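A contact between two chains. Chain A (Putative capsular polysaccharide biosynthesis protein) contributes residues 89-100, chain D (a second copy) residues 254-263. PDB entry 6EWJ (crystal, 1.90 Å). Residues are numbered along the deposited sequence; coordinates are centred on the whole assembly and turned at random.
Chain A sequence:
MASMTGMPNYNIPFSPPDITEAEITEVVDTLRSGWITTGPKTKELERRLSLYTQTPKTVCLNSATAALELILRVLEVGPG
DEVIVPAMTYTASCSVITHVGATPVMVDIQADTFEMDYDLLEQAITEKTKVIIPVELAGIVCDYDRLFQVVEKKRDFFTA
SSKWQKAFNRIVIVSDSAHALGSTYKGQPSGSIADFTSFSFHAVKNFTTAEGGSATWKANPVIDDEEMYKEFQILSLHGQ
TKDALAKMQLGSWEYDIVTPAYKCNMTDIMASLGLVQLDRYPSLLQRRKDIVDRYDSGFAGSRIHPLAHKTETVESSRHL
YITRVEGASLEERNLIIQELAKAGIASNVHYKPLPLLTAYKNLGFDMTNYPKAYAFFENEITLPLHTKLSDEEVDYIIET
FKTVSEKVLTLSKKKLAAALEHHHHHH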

# COMPACT_ATOMS: atom_id res chain seq x y z
N THR A 89 7.15 -22.06 1.84
CA THR A 89 7.42 -20.62 1.94
C THR A 89 6.24 -19.91 2.62
O THR A 89 5.24 -20.53 2.97
CB THR A 89 7.68 -19.98 0.57
OG1 THR A 89 8.10 -18.62 0.76
CG2 THR A 89 6.46 -20.02 -0.31
N TYR A 90 6.42 -18.61 2.86
CA TYR A 90 5.39 -17.78 3.41
C TYR A 90 4.30 -17.50 2.36
O TYR A 90 4.60 -17.39 1.16
CB TYR A 90 6.00 -16.46 3.88
CG TYR A 90 5.00 -15.55 4.61
CD1 TYR A 90 4.30 -15.99 5.74
CD2 TYR A 90 4.84 -14.22 4.22
CE1 TYR A 90 3.40 -15.15 6.42
CE2 TYR A 90 3.93 -13.39 4.89
CZ TYR A 90 3.22 -13.86 5.98
OH TYR A 90 2.36 -12.97 6.65
N THR A 91 3.04 -17.34 2.79
CA THR A 91 1.96 -17.12 1.84
C THR A 91 2.21 -15.96 0.83
O THR A 91 1.81 -16.08 -0.34
CB THR A 91 0.59 -16.87 2.53
OG1 THR A 91 -0.40 -16.72 1.52
CG2 THR A 91 0.59 -15.66 3.44
N ALA A 92 2.81 -14.86 1.30
CA ALA A 92 3.07 -13.70 0.47
C ALA A 92 3.92 -13.96 -0.81
O ALA A 92 3.72 -13.26 -1.81
CB ALA A 92 3.68 -12.62 1.30
N SER A 93 4.78 -14.99 -0.79
CA SER A 93 5.53 -15.37 -2.00
C SER A 93 4.58 -15.83 -3.12
O SER A 93 4.92 -15.72 -4.28
CB SER A 93 6.59 -16.48 -1.73
OG SER A 93 7.24 -16.35 -0.47
N CYS A 94 3.44 -16.38 -2.74
CA CYS A 94 2.50 -17.01 -3.65
C CYS A 94 1.26 -16.20 -3.96
O CYS A 94 0.76 -16.23 -5.10
CB CYS A 94 2.10 -18.36 -3.06
SG CYS A 94 1.28 -19.46 -4.26
N SER A 95 0.74 -15.51 -2.95
CA SER A 95 -0.48 -14.74 -3.10
C SER A 95 -0.39 -13.71 -4.21
O SER A 95 -1.36 -13.49 -4.93
CB SER A 95 -0.82 -14.00 -1.81
OG SER A 95 0.19 -13.10 -1.45
N VAL A 96 0.77 -13.13 -4.40
CA VAL A 96 0.95 -12.13 -5.47
C VAL A 96 0.75 -12.71 -6.87
O VAL A 96 0.40 -11.99 -7.79
CB VAL A 96 2.32 -11.40 -5.37
CG1 VAL A 96 2.48 -10.67 -4.02
CG2 VAL A 96 3.47 -12.32 -5.62
N ILE A 97 1.03 -14.01 -7.03
CA ILE A 97 0.82 -14.71 -8.29
C ILE A 97 -0.65 -14.68 -8.61
O ILE A 97 -1.06 -14.36 -9.75
CB ILE A 97 1.31 -16.15 -8.22
CG1 ILE A 97 2.82 -16.20 -7.87
CG2 ILE A 97 1.05 -16.85 -9.55
CD1 ILE A 97 3.31 -17.55 -7.42
N THR A 98 -1.47 -14.95 -7.59
CA THR A 98 -2.92 -14.96 -7.81
C THR A 98 -3.41 -13.53 -8.03
O THR A 98 -4.36 -13.31 -8.80
CB THR A 98 -3.70 -15.65 -6.67
OG1 THR A 98 -3.59 -14.89 -5.47
CG2 THR A 98 -3.15 -17.06 -6.42
N HIS A 99 -2.77 -12.55 -7.40
CA HIS A 99 -3.15 -11.16 -7.59
C HIS A 99 -3.09 -10.69 -9.02
O HIS A 99 -3.99 -9.96 -9.48
CB HIS A 99 -2.33 -10.21 -6.75
CG HIS A 99 -2.55 -10.36 -5.28
ND1 HIS A 99 -1.86 -9.61 -4.35
CD2 HIS A 99 -3.38 -11.18 -4.57
CE1 HIS A 99 -2.23 -9.97 -3.14
NE2 HIS A 99 -3.12 -10.95 -3.24
N VAL A 100 -2.06 -11.11 -9.75
CA VAL A 100 -1.92 -10.73 -11.15
C VAL A 100 -2.66 -11.67 -12.09
O VAL A 100 -2.65 -11.49 -13.30
CB VAL A 100 -0.42 -10.62 -11.56
CG1 VAL A 100 0.28 -9.64 -10.68
CG2 VAL A 100 0.28 -11.99 -11.53
N GLU D 254 0.14 -21.15 15.46
CA GLU D 254 -0.71 -21.56 14.35
C GLU D 254 -1.66 -20.47 13.79
O GLU D 254 -2.32 -19.75 14.53
CB GLU D 254 -1.46 -22.84 14.71
CG GLU D 254 -1.89 -23.55 13.48
CD GLU D 254 -2.57 -24.85 13.72
OE1 GLU D 254 -2.56 -25.32 14.88
OE2 GLU D 254 -3.09 -25.38 12.73
N TYR D 255 -1.69 -20.36 12.46
CA TYR D 255 -2.65 -19.52 11.72
C TYR D 255 -3.02 -20.25 10.47
O TYR D 255 -2.34 -21.21 10.08
CB TYR D 255 -2.09 -18.14 11.35
CG TYR D 255 -0.88 -18.15 10.48
CD1 TYR D 255 -1.01 -18.27 9.08
CD2 TYR D 255 0.41 -18.00 11.02
CE1 TYR D 255 0.11 -18.22 8.25
CE2 TYR D 255 1.53 -17.96 10.20
CZ TYR D 255 1.38 -18.08 8.82
OH TYR D 255 2.47 -18.02 7.97
N ASP D 256 -4.07 -19.77 9.83
CA ASP D 256 -4.48 -20.22 8.53
C ASP D 256 -4.49 -18.99 7.59
O ASP D 256 -4.49 -17.85 8.04
CB ASP D 256 -5.85 -20.86 8.62
CG ASP D 256 -6.28 -21.56 7.36
OD1 ASP D 256 -5.47 -21.83 6.44
OD2 ASP D 256 -7.48 -21.95 7.33
N ILE D 257 -4.49 -19.23 6.30
CA ILE D 257 -4.67 -18.19 5.29
C ILE D 257 -5.94 -18.56 4.55
O ILE D 257 -6.02 -19.64 3.99
CB ILE D 257 -3.47 -18.16 4.32
CG1 ILE D 257 -2.20 -17.85 5.10
CG2 ILE D 257 -3.71 -17.21 3.16
CD1 ILE D 257 -2.15 -16.50 5.77
N VAL D 258 -6.97 -17.71 4.61
CA VAL D 258 -8.31 -18.16 4.09
C VAL D 258 -8.52 -17.77 2.65
O VAL D 258 -9.30 -18.37 1.95
CB VAL D 258 -9.51 -17.72 4.96
CG1 VAL D 258 -9.44 -18.43 6.31
CG2 VAL D 258 -9.62 -16.21 5.11
N THR D 259 -7.83 -16.72 2.23
CA THR D 259 -7.89 -16.23 0.88
C THR D 259 -6.53 -15.56 0.65
O THR D 259 -5.99 -15.01 1.61
CB THR D 259 -9.09 -15.22 0.68
OG1 THR D 259 -9.23 -14.87 -0.72
CG2 THR D 259 -8.90 -14.02 1.39
N PRO D 260 -6.00 -15.58 -0.58
CA PRO D 260 -4.68 -14.95 -0.78
C PRO D 260 -4.78 -13.43 -0.93
O PRO D 260 -4.76 -12.93 -2.05
CB PRO D 260 -4.17 -15.62 -2.08
CG PRO D 260 -5.27 -16.57 -2.52
CD PRO D 260 -6.51 -16.11 -1.85
N ALA D 261 -4.93 -12.75 0.20
CA ALA D 261 -5.35 -11.36 0.24
C ALA D 261 -4.13 -10.39 0.27
O ALA D 261 -3.13 -10.68 -0.35
CB ALA D 261 -6.28 -11.12 1.41
N TYR D 262 -4.27 -9.22 0.92
CA TYR D 262 -3.46 -8.02 0.53
C TYR D 262 -2.66 -7.58 1.72
O TYR D 262 -2.66 -8.24 2.77
CB TYR D 262 -4.40 -6.90 -0.08
CG TYR D 262 -5.23 -7.51 -1.18
CD1 TYR D 262 -4.75 -7.60 -2.49
CD2 TYR D 262 -6.48 -8.12 -0.89
CE1 TYR D 262 -5.50 -8.29 -3.48
CE2 TYR D 262 -7.22 -8.76 -1.86
CZ TYR D 262 -6.73 -8.83 -3.15
OH TYR D 262 -7.55 -9.47 -4.06
N LYS D 263 -2.05 -6.40 1.61
CA LYS D 263 -1.14 -5.93 2.61
C LYS D 263 -1.26 -4.42 2.68
O LYS D 263 -0.59 -3.69 1.95
CB LYS D 263 0.28 -6.39 2.20
CG LYS D 263 1.40 -6.04 3.15
CD LYS D 263 1.09 -6.40 4.59
CE LYS D 263 2.25 -5.99 5.52
NZ LYS D 263 1.86 -5.90 6.97
O HOH W 1 2.12 -18.66 5.34
O HOH W 2 -0.73 -11.93 0.59

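This is a small contact between a helix and a largely loop segment of chain D, in which one face of the chain A helix packs on apolar side chains of chain D and a single histidine supplies the direct hydrogen bond, while two waters each bridge the chains.

The rule begins with direction. A:Thr91, A:Ser95 and A:Thr98 all send their CA-to-CB bonds toward chain D; for A:Ser95 and A:Thr98, three residues apart in the helix, helical spacing leads one to expect it. At the centre, the CA-to-CB bond of D:Pro260 points toward chain A, and its CB meets both residues, 3.7 Å from A:Ser95 CB and 3.5 Å from A:Thr98 OG1. The CA atoms of A:Ser95 and D:Pro260 are just 4.8 Å apart. The A:Thr98 hydroxyl sits against carbon while donating within the helix, OG1 to A:Ser95 O at 2.7 Å.

A:His99 does the most specific work. Its CA-to-CB bond runs sideways, but the ring reaches in, and NE2 donates to D:Pro260 O at 2.8 Å. D:Ala261 O is also close, 2.9 Å from A:His99 NE2, and both carbonyl oxygens lie near the ring plane. That leaves a face free for D:Tyr262, which forms an offset stack with the imidazole, centroids 4.5 Å apart and planes at 22°. Edge for polarity, face for packing: one ring serves both. ND1 is satisfied elsewhere in the structure.

Two waters add further links. Water 2 donates to D:Ala261 O (2.9 Å) and lies 2.5 Å from A:Ser95 OG, spanning a 4.3 Å gap between those two protein atoms. Water 1 accepts from A:Thr91 N at 3.0 Å and hydrogen-bonds D:Tyr255 OH at 2.7 Å. Nearby, D:Tyr255 OH meets the edge of the A:Tyr90 ring, 3.4 Å from CE1, while A:Thr91 CG2 packs 3.7 Å from D:Ile257 CD1.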